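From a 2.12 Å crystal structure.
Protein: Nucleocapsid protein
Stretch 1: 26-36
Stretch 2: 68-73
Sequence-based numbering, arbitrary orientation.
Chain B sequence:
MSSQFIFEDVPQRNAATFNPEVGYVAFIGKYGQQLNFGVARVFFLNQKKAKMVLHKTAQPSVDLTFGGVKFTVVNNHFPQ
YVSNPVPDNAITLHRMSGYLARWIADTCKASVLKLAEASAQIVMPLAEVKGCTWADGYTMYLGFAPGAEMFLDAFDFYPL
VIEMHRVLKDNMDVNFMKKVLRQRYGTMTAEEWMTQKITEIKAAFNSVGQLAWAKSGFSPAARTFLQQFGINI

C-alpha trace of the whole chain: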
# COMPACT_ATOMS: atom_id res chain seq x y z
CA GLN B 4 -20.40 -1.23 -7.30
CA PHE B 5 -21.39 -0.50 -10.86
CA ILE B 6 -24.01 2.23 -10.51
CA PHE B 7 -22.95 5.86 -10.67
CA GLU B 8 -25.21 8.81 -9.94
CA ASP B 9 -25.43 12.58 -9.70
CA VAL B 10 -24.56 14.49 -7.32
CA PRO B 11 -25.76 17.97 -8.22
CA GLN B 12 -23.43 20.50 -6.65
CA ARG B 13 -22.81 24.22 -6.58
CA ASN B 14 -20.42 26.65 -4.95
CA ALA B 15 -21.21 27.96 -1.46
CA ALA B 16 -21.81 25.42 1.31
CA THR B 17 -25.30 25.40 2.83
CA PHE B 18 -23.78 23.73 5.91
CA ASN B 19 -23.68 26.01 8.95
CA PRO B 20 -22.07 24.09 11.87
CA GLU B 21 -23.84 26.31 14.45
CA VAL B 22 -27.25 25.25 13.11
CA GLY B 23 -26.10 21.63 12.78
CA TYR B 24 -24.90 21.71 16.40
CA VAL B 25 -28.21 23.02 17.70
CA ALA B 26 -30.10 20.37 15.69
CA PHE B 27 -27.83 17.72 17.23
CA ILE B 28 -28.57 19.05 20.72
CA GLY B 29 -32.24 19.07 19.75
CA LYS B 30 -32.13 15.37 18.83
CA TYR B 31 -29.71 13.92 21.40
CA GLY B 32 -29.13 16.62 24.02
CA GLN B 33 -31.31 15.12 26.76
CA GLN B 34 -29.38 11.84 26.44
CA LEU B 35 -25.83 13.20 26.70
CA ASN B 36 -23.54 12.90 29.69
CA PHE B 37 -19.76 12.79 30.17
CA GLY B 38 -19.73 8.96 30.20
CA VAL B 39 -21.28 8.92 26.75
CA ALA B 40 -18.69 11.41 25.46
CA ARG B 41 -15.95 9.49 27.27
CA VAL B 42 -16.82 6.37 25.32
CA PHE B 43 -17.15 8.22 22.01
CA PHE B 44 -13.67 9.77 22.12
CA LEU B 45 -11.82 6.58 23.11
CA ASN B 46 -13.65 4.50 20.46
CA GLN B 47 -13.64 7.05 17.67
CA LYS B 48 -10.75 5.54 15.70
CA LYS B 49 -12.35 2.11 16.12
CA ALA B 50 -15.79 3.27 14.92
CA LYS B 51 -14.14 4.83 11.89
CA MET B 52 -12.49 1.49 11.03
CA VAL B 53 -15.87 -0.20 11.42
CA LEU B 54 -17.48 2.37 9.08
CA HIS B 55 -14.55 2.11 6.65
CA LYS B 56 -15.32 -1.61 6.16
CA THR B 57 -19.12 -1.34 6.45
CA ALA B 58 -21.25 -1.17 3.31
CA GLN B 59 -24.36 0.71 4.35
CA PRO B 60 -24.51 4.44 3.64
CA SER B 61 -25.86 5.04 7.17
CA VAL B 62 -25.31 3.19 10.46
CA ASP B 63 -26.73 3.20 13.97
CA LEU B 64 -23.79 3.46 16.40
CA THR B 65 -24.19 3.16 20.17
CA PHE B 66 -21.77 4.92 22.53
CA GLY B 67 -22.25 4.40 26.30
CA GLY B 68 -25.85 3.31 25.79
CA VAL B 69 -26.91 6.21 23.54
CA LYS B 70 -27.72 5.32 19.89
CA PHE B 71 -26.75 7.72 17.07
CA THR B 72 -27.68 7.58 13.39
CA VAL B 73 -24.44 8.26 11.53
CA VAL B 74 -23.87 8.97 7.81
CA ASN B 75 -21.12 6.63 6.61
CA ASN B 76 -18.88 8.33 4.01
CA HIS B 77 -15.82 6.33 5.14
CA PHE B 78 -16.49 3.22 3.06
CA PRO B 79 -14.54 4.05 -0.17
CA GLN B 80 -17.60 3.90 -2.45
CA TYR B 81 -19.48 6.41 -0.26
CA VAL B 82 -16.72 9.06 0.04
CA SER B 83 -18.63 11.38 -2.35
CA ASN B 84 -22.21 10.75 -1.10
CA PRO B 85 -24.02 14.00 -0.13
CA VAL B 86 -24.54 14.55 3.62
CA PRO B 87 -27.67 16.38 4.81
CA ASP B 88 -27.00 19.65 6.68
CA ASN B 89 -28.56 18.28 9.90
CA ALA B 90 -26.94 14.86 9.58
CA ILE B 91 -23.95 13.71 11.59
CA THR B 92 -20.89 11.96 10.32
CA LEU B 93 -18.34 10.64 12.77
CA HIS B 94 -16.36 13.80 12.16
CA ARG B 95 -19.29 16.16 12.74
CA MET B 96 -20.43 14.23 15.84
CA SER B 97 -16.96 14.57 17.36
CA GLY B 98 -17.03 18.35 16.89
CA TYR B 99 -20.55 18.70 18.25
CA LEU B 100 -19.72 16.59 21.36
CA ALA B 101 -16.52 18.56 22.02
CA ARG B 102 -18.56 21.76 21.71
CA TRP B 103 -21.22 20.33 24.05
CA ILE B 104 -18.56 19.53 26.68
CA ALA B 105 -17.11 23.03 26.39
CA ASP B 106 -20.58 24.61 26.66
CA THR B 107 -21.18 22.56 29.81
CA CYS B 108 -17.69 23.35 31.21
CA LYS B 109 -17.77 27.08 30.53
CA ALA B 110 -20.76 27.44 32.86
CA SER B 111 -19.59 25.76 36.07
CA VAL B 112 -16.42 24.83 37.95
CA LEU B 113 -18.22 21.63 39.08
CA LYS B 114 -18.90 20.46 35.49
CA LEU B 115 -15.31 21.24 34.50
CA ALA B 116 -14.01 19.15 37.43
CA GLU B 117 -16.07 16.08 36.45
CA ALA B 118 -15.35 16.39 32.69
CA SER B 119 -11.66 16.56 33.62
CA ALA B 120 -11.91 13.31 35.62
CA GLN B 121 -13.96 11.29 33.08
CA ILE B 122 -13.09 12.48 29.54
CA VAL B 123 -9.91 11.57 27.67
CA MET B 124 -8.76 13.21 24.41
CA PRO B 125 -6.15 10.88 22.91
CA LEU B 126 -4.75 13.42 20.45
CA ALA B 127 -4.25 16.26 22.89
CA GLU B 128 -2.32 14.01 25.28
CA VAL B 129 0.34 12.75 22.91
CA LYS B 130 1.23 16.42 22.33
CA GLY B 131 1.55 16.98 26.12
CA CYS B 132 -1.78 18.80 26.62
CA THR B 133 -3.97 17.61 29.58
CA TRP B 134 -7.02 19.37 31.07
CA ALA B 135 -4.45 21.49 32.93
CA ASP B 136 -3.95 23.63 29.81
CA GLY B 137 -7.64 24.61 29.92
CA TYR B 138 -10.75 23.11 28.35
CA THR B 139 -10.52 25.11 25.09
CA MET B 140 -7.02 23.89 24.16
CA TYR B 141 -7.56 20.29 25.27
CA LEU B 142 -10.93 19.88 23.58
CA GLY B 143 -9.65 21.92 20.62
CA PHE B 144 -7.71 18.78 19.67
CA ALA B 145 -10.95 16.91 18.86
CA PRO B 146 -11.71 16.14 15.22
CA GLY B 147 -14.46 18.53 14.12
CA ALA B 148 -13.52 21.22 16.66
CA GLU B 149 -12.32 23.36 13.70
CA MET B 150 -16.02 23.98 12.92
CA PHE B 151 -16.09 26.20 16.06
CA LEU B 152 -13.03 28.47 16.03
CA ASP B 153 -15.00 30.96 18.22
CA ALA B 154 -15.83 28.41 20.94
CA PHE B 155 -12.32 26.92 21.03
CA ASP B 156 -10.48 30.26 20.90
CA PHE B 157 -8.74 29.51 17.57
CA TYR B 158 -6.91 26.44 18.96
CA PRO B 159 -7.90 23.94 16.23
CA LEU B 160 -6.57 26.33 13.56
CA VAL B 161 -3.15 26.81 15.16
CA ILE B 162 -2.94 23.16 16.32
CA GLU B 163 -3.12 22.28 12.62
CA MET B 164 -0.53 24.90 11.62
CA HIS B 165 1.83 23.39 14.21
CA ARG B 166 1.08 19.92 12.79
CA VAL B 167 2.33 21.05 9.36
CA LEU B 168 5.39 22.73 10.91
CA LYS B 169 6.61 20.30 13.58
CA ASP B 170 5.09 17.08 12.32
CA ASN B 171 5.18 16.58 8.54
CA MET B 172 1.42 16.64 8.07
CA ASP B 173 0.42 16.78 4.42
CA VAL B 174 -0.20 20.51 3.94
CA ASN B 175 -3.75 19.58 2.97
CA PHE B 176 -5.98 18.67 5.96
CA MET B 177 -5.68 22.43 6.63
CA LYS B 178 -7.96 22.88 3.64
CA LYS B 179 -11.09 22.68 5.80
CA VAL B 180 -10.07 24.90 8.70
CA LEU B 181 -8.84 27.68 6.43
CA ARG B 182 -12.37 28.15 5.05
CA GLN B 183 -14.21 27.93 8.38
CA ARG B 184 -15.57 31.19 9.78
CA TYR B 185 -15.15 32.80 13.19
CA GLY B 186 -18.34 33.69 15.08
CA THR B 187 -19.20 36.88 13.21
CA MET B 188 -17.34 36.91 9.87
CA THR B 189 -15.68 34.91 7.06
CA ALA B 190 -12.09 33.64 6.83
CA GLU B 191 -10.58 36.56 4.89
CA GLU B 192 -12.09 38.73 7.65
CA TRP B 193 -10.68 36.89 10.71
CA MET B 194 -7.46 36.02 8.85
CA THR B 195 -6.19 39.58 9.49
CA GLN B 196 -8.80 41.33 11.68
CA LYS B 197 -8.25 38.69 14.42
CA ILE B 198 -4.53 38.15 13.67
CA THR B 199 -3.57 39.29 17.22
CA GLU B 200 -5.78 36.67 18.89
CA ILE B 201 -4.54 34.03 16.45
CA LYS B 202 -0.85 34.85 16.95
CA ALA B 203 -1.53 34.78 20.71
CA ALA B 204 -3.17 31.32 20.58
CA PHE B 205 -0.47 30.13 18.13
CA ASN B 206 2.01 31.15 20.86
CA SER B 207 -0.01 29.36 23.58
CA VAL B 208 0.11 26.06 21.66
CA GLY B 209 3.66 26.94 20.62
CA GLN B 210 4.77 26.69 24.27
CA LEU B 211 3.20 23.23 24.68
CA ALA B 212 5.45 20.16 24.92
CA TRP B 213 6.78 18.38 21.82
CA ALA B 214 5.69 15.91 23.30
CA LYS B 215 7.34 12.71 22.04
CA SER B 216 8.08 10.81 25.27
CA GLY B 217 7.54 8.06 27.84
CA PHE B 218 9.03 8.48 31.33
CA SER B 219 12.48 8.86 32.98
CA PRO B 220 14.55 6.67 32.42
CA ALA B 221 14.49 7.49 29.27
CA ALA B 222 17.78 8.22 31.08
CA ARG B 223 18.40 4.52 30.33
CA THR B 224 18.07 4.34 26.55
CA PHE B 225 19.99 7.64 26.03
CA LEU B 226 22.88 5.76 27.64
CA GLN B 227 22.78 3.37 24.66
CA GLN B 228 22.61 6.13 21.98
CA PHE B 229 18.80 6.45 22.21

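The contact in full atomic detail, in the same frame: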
# COMPACT_ATOMS: atom_id res chain seq x y z
N ALA B 26 -29.23 21.49 16.09
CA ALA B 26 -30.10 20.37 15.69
C ALA B 26 -29.68 19.06 16.36
O ALA B 26 -30.52 18.22 16.68
CB ALA B 26 -30.10 20.20 14.18
N PHE B 27 -28.38 18.89 16.56
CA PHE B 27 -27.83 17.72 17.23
C PHE B 27 -28.21 17.73 18.71
O PHE B 27 -28.56 16.68 19.28
CB PHE B 27 -26.32 17.69 17.04
CG PHE B 27 -25.59 16.71 17.90
CD1 PHE B 27 -25.50 15.38 17.54
CD2 PHE B 27 -24.95 17.13 19.06
CE1 PHE B 27 -24.80 14.48 18.32
CE2 PHE B 27 -24.26 16.24 19.85
CZ PHE B 27 -24.18 14.91 19.48
N ILE B 28 -28.15 18.90 19.33
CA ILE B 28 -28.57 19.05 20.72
C ILE B 28 -30.07 18.84 20.82
O ILE B 28 -30.54 18.21 21.75
CB ILE B 28 -28.17 20.42 21.31
CG1 ILE B 28 -26.64 20.58 21.33
CG2 ILE B 28 -28.75 20.60 22.71
CD1 ILE B 28 -25.90 19.50 22.08
N GLY B 29 -30.81 19.35 19.85
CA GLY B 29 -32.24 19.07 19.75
C GLY B 29 -32.58 17.59 19.74
O GLY B 29 -33.50 17.15 20.45
N LYS B 30 -31.84 16.81 18.96
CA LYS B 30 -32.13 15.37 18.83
C LYS B 30 -31.61 14.53 19.99
O LYS B 30 -32.30 13.61 20.41
CB LYS B 30 -31.55 14.82 17.53
CG LYS B 30 -32.05 13.42 17.16
CD LYS B 30 -31.79 13.14 15.67
CE LYS B 30 -32.49 11.87 15.20
NZ LYS B 30 -31.62 10.66 15.29
N TYR B 31 -30.39 14.80 20.45
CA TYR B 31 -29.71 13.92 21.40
C TYR B 31 -29.39 14.55 22.75
O TYR B 31 -28.93 13.85 23.65
CB TYR B 31 -28.38 13.43 20.80
CG TYR B 31 -28.54 12.61 19.55
CD1 TYR B 31 -28.92 11.28 19.61
CD2 TYR B 31 -28.29 13.16 18.29
CE1 TYR B 31 -29.07 10.53 18.47
CE2 TYR B 31 -28.43 12.41 17.13
CZ TYR B 31 -28.82 11.09 17.23
OH TYR B 31 -28.98 10.32 16.10
N GLY B 32 -29.61 15.85 22.87
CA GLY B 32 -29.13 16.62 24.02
C GLY B 32 -29.55 16.08 25.38
O GLY B 32 -28.75 16.06 26.31
N GLN B 33 -30.80 15.63 25.49
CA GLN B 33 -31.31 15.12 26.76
C GLN B 33 -30.65 13.80 27.14
O GLN B 33 -30.73 13.40 28.29
CB GLN B 33 -32.83 14.95 26.73
CG GLN B 33 -33.59 16.25 26.53
CD GLN B 33 -33.39 17.23 27.67
OE1 GLN B 33 -32.48 18.07 27.63
NE2 GLN B 33 -34.21 17.12 28.70
N GLN B 34 -30.01 13.14 26.18
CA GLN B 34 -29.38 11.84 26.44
C GLN B 34 -27.89 11.92 26.73
O GLN B 34 -27.28 10.91 27.08
CB GLN B 34 -29.61 10.90 25.26
CG GLN B 34 -31.06 10.68 24.89
CD GLN B 34 -31.24 9.73 23.72
OE1 GLN B 34 -31.88 10.08 22.73
NE2 GLN B 34 -30.67 8.54 23.81
N LEU B 35 -27.29 13.10 26.57
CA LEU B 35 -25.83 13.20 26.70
C LEU B 35 -25.39 13.32 28.15
O LEU B 35 -26.04 13.96 28.97
CB LEU B 35 -25.31 14.39 25.92
CG LEU B 35 -25.51 14.30 24.41
CD1 LEU B 35 -25.16 15.63 23.80
CD2 LEU B 35 -24.68 13.17 23.82
N ASN B 36 -24.26 12.68 28.45
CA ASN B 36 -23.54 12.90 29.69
C ASN B 36 -22.07 12.63 29.41
O ASN B 36 -21.73 12.15 28.33
CB ASN B 36 -24.05 11.99 30.81
CG ASN B 36 -23.96 10.52 30.47
OD1 ASN B 36 -22.88 9.94 30.42
ND2 ASN B 36 -25.11 9.90 30.23
N GLY B 68 -24.41 3.50 25.69
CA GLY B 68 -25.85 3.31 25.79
C GLY B 68 -26.72 4.22 24.94
O GLY B 68 -27.91 3.95 24.80
N VAL B 69 -26.14 5.28 24.37
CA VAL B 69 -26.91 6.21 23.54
C VAL B 69 -26.67 5.89 22.06
O VAL B 69 -25.52 5.84 21.62
CB VAL B 69 -26.52 7.68 23.82
CG1 VAL B 69 -27.31 8.62 22.92
CG2 VAL B 69 -26.78 8.01 25.29
N LYS B 70 -27.77 5.70 21.31
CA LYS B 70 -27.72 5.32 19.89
C LYS B 70 -27.80 6.52 18.94
O LYS B 70 -28.77 7.27 19.00
CB LYS B 70 -28.86 4.36 19.54
CG LYS B 70 -28.77 3.87 18.09
CD LYS B 70 -30.03 3.15 17.63
CE LYS B 70 -29.84 1.64 17.59
NZ LYS B 70 -31.14 0.93 17.69
N PHE B 71 -26.83 6.63 18.04
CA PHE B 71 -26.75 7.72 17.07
C PHE B 71 -26.86 7.20 15.65
O PHE B 71 -26.23 6.20 15.31
CB PHE B 71 -25.40 8.43 17.20
CG PHE B 71 -25.17 9.06 18.53
CD1 PHE B 71 -24.69 8.31 19.60
CD2 PHE B 71 -25.42 10.42 18.72
CE1 PHE B 71 -24.49 8.90 20.84
CE2 PHE B 71 -25.21 11.01 19.95
CZ PHE B 71 -24.75 10.25 21.01
N THR B 72 -27.64 7.88 14.81
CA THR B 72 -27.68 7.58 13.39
C THR B 72 -26.59 8.38 12.70
O THR B 72 -26.61 9.62 12.71
CB THR B 72 -29.05 7.88 12.77
OG1 THR B 72 -30.01 6.96 13.31
CG2 THR B 72 -29.02 7.70 11.25
N VAL B 73 -25.64 7.67 12.10
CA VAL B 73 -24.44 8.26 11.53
C VAL B 73 -24.43 8.04 10.00
O VAL B 73 -24.70 6.94 9.53
CB VAL B 73 -23.19 7.62 12.18
CG1 VAL B 73 -21.91 8.27 11.67
CG2 VAL B 73 -23.26 7.72 13.71
O HOH W 1 -30.99 8.19 16.59
O HOH W 2 -30.89 8.07 20.91
O HOH W 3 -30.20 5.53 22.44

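The apolar centre of this contact is the ring of Phe-71, which three side chains of the other stretch approach. Its CA-to-CB bond points sideways, but the end of the side chain (chi1 m) comes nearer to the other stretch. Tyr-31 lays one ring face over it, CE1 to CD2 of Phe-71 at 3.7 Å, with centroids 4.5 Å apart and planes inclined by 34°, an oblique pair. Phe-27, one helical turn earlier, adds its CE1 3.9 Å from Phe-71 CE2, and Leu-35 sets CD2 at the ring edge, 4.1 Å from CZ of Phe-71. Residues spaced by four thus converge on one aromatic.

The backbones stay well apart: the axes of helix 26-31 and strand 69-73 come no closer than 11.0 Å, at 138° between their directions, so side chains fill the gap. The CA spacing falls from 8.1 Å between Tyr-31 CA and Phe-71 CA to 6.8 Å between Gln-34 CA and Val-69 CA. There Val-69 points toward its partner and puts CG2 3.4 Å from the carbonyl O of Gln-34, while its CG1 packs 3.5 Å from NE2 of Gln-34.

Tyr-31 joins the apolar and polar layers. Its ring covers Phe-71, and its hydroxyl reaches the strand backbone, where Thr-72 N donates a nearly straight hydrogen bond to Tyr-31 OH (3.1 Å, 166°). Lys-30 NZ donates to Tyr-31 OH at 2.8 Å, so one phenol oxygen accepts from both stretches.

At the outer edge, water serves the strand backbone. Water 2 donates to Gln-34 OE1 (2.9 Å) and to Lys-70 O (3.0 Å); water 3 accepts from Lys-70 N (2.7 Å) and, weakly, from Gln-34 NE2 (3.3 Å). The Gln-34 amide is therefore linked through solvent to both backbone polar groups of Lys-70, whose own side chain leads away. The rule is economical: aromatic packing inside, one direct backbone bond, and water outside.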